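Local atomic coordinates of xylanase and alpha-amylase inhibitor protein (Scadoxus multiflorus, PDB entry 3MU7), a protein that probably inhibits both xylanases and alpha-amylases, using a TIM-barrel scaffold of the glycosyl hydrolase family 18 type. Residues 9-23 and 49-63. Residues are numbered along the deposited sequence; the frame is centred on the assembly and turned at random.
With PO4 (phosphate ion), chain B.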
# COMPACT_ATOMS: atom_id res chain seq x y z
N TRP A 9 6.32 -3.31 3.52
CA TRP A 9 7.23 -3.83 4.53
C TRP A 9 6.41 -4.72 5.47
O TRP A 9 5.20 -4.50 5.64
CB TRP A 9 7.87 -2.68 5.31
CG TRP A 9 8.89 -3.14 6.30
CD1 TRP A 9 10.23 -3.28 6.08
CD2 TRP A 9 8.66 -3.55 7.65
NE1 TRP A 9 10.85 -3.75 7.22
CE2 TRP A 9 9.91 -3.93 8.19
CE3 TRP A 9 7.52 -3.62 8.47
CZ2 TRP A 9 10.05 -4.40 9.50
CZ3 TRP A 9 7.66 -4.09 9.77
CH2 TRP A 9 8.92 -4.46 10.27
N GLY A 10 7.05 -5.73 6.06
CA GLY A 10 6.40 -6.55 7.08
C GLY A 10 6.16 -7.99 6.67
O GLY A 10 5.56 -8.75 7.43
N GLN A 11 6.66 -8.36 5.49
CA GLN A 11 6.37 -9.65 4.86
C GLN A 11 7.30 -10.80 5.24
O GLN A 11 7.06 -11.93 4.83
CB GLN A 11 6.34 -9.49 3.33
CG GLN A 11 5.14 -8.69 2.81
CD GLN A 11 5.19 -7.21 3.21
OE1 GLN A 11 6.16 -6.51 2.91
NE2 GLN A 11 4.14 -6.74 3.87
N SER A 12 8.35 -10.54 6.02
CA SER A 12 9.24 -11.62 6.44
C SER A 12 9.89 -11.32 7.76
O SER A 12 10.46 -10.25 7.95
CB SER A 12 10.35 -11.87 5.41
OG SER A 12 11.15 -12.97 5.83
N PHE A 13 9.87 -12.29 8.67
CA PHE A 13 10.51 -12.11 9.96
C PHE A 13 11.97 -11.69 9.83
O PHE A 13 12.48 -10.94 10.66
CB PHE A 13 10.40 -13.39 10.78
CG PHE A 13 10.96 -13.26 12.17
CD1 PHE A 13 10.28 -12.52 13.13
CD2 PHE A 13 12.15 -13.88 12.53
CE1 PHE A 13 10.78 -12.40 14.43
CE2 PHE A 13 12.66 -13.76 13.82
CZ PHE A 13 11.98 -13.02 14.77
N ASP A 14 12.65 -12.20 8.80
CA ASP A 14 14.08 -11.95 8.65
C ASP A 14 14.42 -10.79 7.74
O ASP A 14 15.58 -10.61 7.38
CB ASP A 14 14.79 -13.22 8.19
CG ASP A 14 14.57 -14.36 9.14
OD1 ASP A 14 14.90 -14.21 10.33
OD2 ASP A 14 14.01 -15.38 8.71
N GLU A 15 13.43 -9.98 7.37
CA GLU A 15 13.68 -8.87 6.47
C GLU A 15 14.46 -7.74 7.13
O GLU A 15 14.47 -7.59 8.36
CB GLU A 15 12.36 -8.33 5.90
CG GLU A 15 11.55 -7.50 6.88
CD GLU A 15 10.16 -7.22 6.36
OE1 GLU A 15 10.06 -6.53 5.32
OE2 GLU A 15 9.18 -7.66 6.99
N ARG A 16 15.09 -6.93 6.29
CA ARG A 16 15.70 -5.67 6.69
C ARG A 16 14.70 -4.88 7.56
O ARG A 16 13.52 -4.77 7.20
CB ARG A 16 16.05 -4.88 5.43
CG ARG A 16 16.59 -3.47 5.66
CD ARG A 16 16.84 -2.72 4.36
NE ARG A 16 15.61 -2.58 3.58
CZ ARG A 16 15.55 -2.22 2.31
NH1 ARG A 16 16.67 -1.95 1.63
NH2 ARG A 16 14.38 -2.15 1.70
N SER A 17 15.17 -4.35 8.68
CA SER A 17 14.30 -3.68 9.63
C SER A 17 13.57 -2.49 9.01
O SER A 17 13.99 -1.94 7.99
CB SER A 17 15.10 -3.19 10.84
OG SER A 17 15.90 -2.09 10.47
N LEU A 18 12.48 -2.08 9.65
CA LEU A 18 11.73 -0.93 9.18
C LEU A 18 12.62 0.32 9.15
O LEU A 18 12.65 1.04 8.16
CB LEU A 18 10.50 -0.71 10.04
CG LEU A 18 9.67 0.54 9.71
CD1 LEU A 18 9.23 0.55 8.26
CD2 LEU A 18 8.46 0.61 10.62
N GLU A 19 13.36 0.56 10.23
CA GLU A 19 14.23 1.73 10.27
C GLU A 19 15.32 1.69 9.19
O GLU A 19 15.59 2.70 8.56
CB GLU A 19 14.80 1.98 11.68
CG GLU A 19 15.64 0.84 12.23
CD GLU A 19 15.84 0.89 13.73
OE1 GLU A 19 15.32 1.81 14.40
OE2 GLU A 19 16.52 -0.02 14.26
N ALA A 20 15.92 0.52 8.95
CA ALA A 20 16.93 0.39 7.91
C ALA A 20 16.33 0.55 6.51
O ALA A 20 16.97 1.09 5.60
CB ALA A 20 17.69 -0.91 8.04
N THR A 21 15.10 0.09 6.34
CA THR A 21 14.38 0.26 5.09
C THR A 21 14.25 1.76 4.78
O THR A 21 14.57 2.22 3.68
CB THR A 21 13.02 -0.45 5.17
OG1 THR A 21 13.25 -1.86 5.28
CG2 THR A 21 12.14 -0.19 3.96
N CYS A 22 13.83 2.52 5.78
CA CYS A 22 13.73 3.97 5.62
C CYS A 22 15.09 4.62 5.38
O CYS A 22 15.18 5.54 4.58
CB CYS A 22 13.03 4.58 6.82
SG CYS A 22 11.32 4.05 6.83
N ASP A 23 16.12 4.12 6.05
CA ASP A 23 17.48 4.66 5.89
C ASP A 23 18.08 4.48 4.50
O ASP A 23 19.05 5.15 4.16
CB ASP A 23 18.42 4.06 6.94
CG ASP A 23 18.22 4.66 8.31
OD1 ASP A 23 17.65 5.76 8.41
OD2 ASP A 23 18.65 4.01 9.29
N SER A 49 4.40 -10.80 10.08
CA SER A 49 5.46 -11.80 9.95
C SER A 49 6.34 -11.92 11.19
O SER A 49 7.56 -12.03 11.09
CB SER A 49 6.30 -11.53 8.70
OG SER A 49 5.48 -11.42 7.55
N GLY A 50 5.71 -11.88 12.35
CA GLY A 50 6.41 -12.10 13.61
C GLY A 50 7.18 -10.91 14.16
O GLY A 50 7.75 -11.02 15.24
N HIS A 51 7.20 -9.78 13.45
CA HIS A 51 7.85 -8.58 13.97
C HIS A 51 7.12 -8.09 15.21
O HIS A 51 5.90 -8.20 15.29
CB HIS A 51 7.84 -7.46 12.93
CG HIS A 51 8.62 -7.76 11.69
ND1 HIS A 51 9.97 -8.05 11.70
CD2 HIS A 51 8.24 -7.78 10.39
CE1 HIS A 51 10.38 -8.25 10.46
NE2 HIS A 51 9.35 -8.09 9.65
N SER A 52 7.85 -7.55 16.18
CA SER A 52 7.23 -7.00 17.38
C SER A 52 6.45 -5.71 17.06
O SER A 52 7.06 -4.72 16.65
CB SER A 52 8.29 -6.71 18.43
OG SER A 52 7.76 -5.89 19.45
N PRO A 53 5.12 -5.72 17.26
CA PRO A 53 4.38 -4.50 16.95
C PRO A 53 4.80 -3.31 17.81
O PRO A 53 5.02 -2.22 17.29
CB PRO A 53 2.92 -4.88 17.22
CG PRO A 53 2.89 -6.36 17.08
CD PRO A 53 4.22 -6.84 17.60
N LYS A 54 4.95 -3.52 19.12
CA LYS A 54 5.37 -2.42 19.99
C LYS A 54 6.76 -1.92 19.60
O LYS A 54 7.02 -0.72 19.66
CB LYS A 54 5.33 -2.85 21.47
CG LYS A 54 3.94 -3.19 22.00
CD LYS A 54 3.06 -1.96 22.19
CE LYS A 54 1.81 -2.28 23.00
NZ LYS A 54 1.01 -1.06 23.32
N GLY A 55 7.62 -2.84 19.18
CA GLY A 55 8.97 -2.50 18.75
C GLY A 55 9.02 -1.63 17.50
O GLY A 55 10.04 -1.01 17.21
N LEU A 56 7.92 -1.58 16.76
CA LEU A 56 7.85 -0.71 15.59
C LEU A 56 7.79 0.76 15.95
O LEU A 56 8.16 1.60 15.14
CB LEU A 56 6.67 -1.06 14.69
CG LEU A 56 6.68 -2.42 14.00
CD1 LEU A 56 5.56 -2.50 12.97
CD2 LEU A 56 8.02 -2.72 13.35
N GLU A 57 7.31 1.09 17.15
CA GLU A 57 7.12 2.48 17.54
C GLU A 57 8.32 3.39 17.19
O GLU A 57 8.15 4.36 16.44
CB GLU A 57 6.71 2.63 19.01
CG GLU A 57 6.57 4.09 19.40
CD GLU A 57 6.16 4.34 20.84
OE1 GLU A 57 5.82 3.38 21.56
OE2 GLU A 57 6.17 5.52 21.23
N PRO A 58 9.52 3.10 17.74
CA PRO A 58 10.63 4.02 17.44
C PRO A 58 11.07 3.98 15.98
O PRO A 58 11.60 4.96 15.47
CB PRO A 58 11.76 3.53 18.36
CG PRO A 58 11.43 2.12 18.65
CD PRO A 58 9.93 2.07 18.71
N GLN A 59 10.85 2.84 15.33
CA GLN A 59 11.23 2.70 13.93
C GLN A 59 10.34 3.53 13.01
O GLN A 59 10.81 4.16 12.06
CB GLN A 59 11.21 1.24 13.52
CG GLN A 59 12.08 0.33 14.37
CD GLN A 59 12.26 -1.00 13.69
OE1 GLN A 59 12.88 -1.08 12.64
NE2 GLN A 59 11.68 -2.06 14.26
N ILE A 60 9.04 3.53 13.31
CA ILE A 60 8.08 4.37 12.60
C ILE A 60 8.49 5.84 12.76
O ILE A 60 8.56 6.59 11.78
CB ILE A 60 6.65 4.16 13.15
CG1 ILE A 60 6.12 2.78 12.78
CG2 ILE A 60 5.71 5.23 12.62
CD1 ILE A 60 5.00 2.29 13.69
N LYS A 61 8.78 6.24 13.99
CA LYS A 61 9.18 7.62 14.26
C LYS A 61 10.47 7.98 13.54
O LYS A 61 10.60 9.08 13.01
CB LYS A 61 9.32 7.87 15.77
CG LYS A 61 8.01 7.81 16.52
CD LYS A 61 8.26 7.91 18.02
CE LYS A 61 6.99 7.78 18.82
NZ LYS A 61 7.26 7.88 20.28
N HIS A 62 11.41 7.05 13.50
CA HIS A 62 12.64 7.29 12.76
C HIS A 62 12.36 7.52 11.27
O HIS A 62 12.86 8.46 10.66
CB HIS A 62 13.64 6.15 12.93
CG HIS A 62 14.87 6.34 12.11
ND1 HIS A 62 15.81 7.31 12.40
CD2 HIS A 62 15.30 5.74 10.97
CE1 HIS A 62 16.78 7.28 11.51
NE2 HIS A 62 16.49 6.34 10.62
N CYS A 63 11.54 6.64 10.68
CA CYS A 63 11.10 6.80 9.30
C CYS A 63 10.50 8.18 9.06
O CYS A 63 10.87 8.86 8.09
CB CYS A 63 10.06 5.73 8.96
SG CYS A 63 10.77 4.08 8.78
P PO4 B . 11.46 -7.36 14.84
O1 PO4 B . 11.49 -8.49 13.86
O2 PO4 B . 12.87 -6.93 15.15
O3 PO4 B . 10.74 -6.20 14.20
O4 PO4 B . 10.75 -7.80 16.10
O HOH W 1 12.01 -4.02 12.16
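E15 OE2 is gripped from opposite faces of its carboxylate: H51 NE2 donates to it at 2.7 Å, and the backbone N of S12 meets it from above the plane at 3.2 Å. The histidine bond lies near the imidazole plane and arrives on the anti side of the carboxylate. The second ring nitrogen, H51 ND1, points almost straight at O1 of a phosphate, probably from the crystallisation liquor, 2.7 Å away. With an acceptor at each nitrogen the ring is probably doubly protonated, a cation between two anions. W9 lies over one face of this ring in an offset stack, planes 23° apart, with CH2 3.4 Å from H51 CD2; the indole NE1 is held by R16 O. Nearby, S49 OG donates to a lone pair of G10 O. The first loop leads from strand 5-9 into helix 18-23, the second into helix 56-65, of a TIM barrel; helix 18-23 and the 56-63 part of the next helix run nearly parallel (10°). L18 is a knob among L56, Q59, I60 and C63; its CG, anti to the backbone N (chi1 176°), lies beside C63 SG. Q59 OE1 accepts from E19 N at 3.0 Å, while water 1 joins Q59 NE2 to the phosphate. Further along, the C22–C63 disulfide ties the helices covalently. Beside it H62 NE2 donates to D23 OD1 at 2.6 Å, ring and carboxylate nearly perpendicular; K66 forms a salt bridge with the same oxygen.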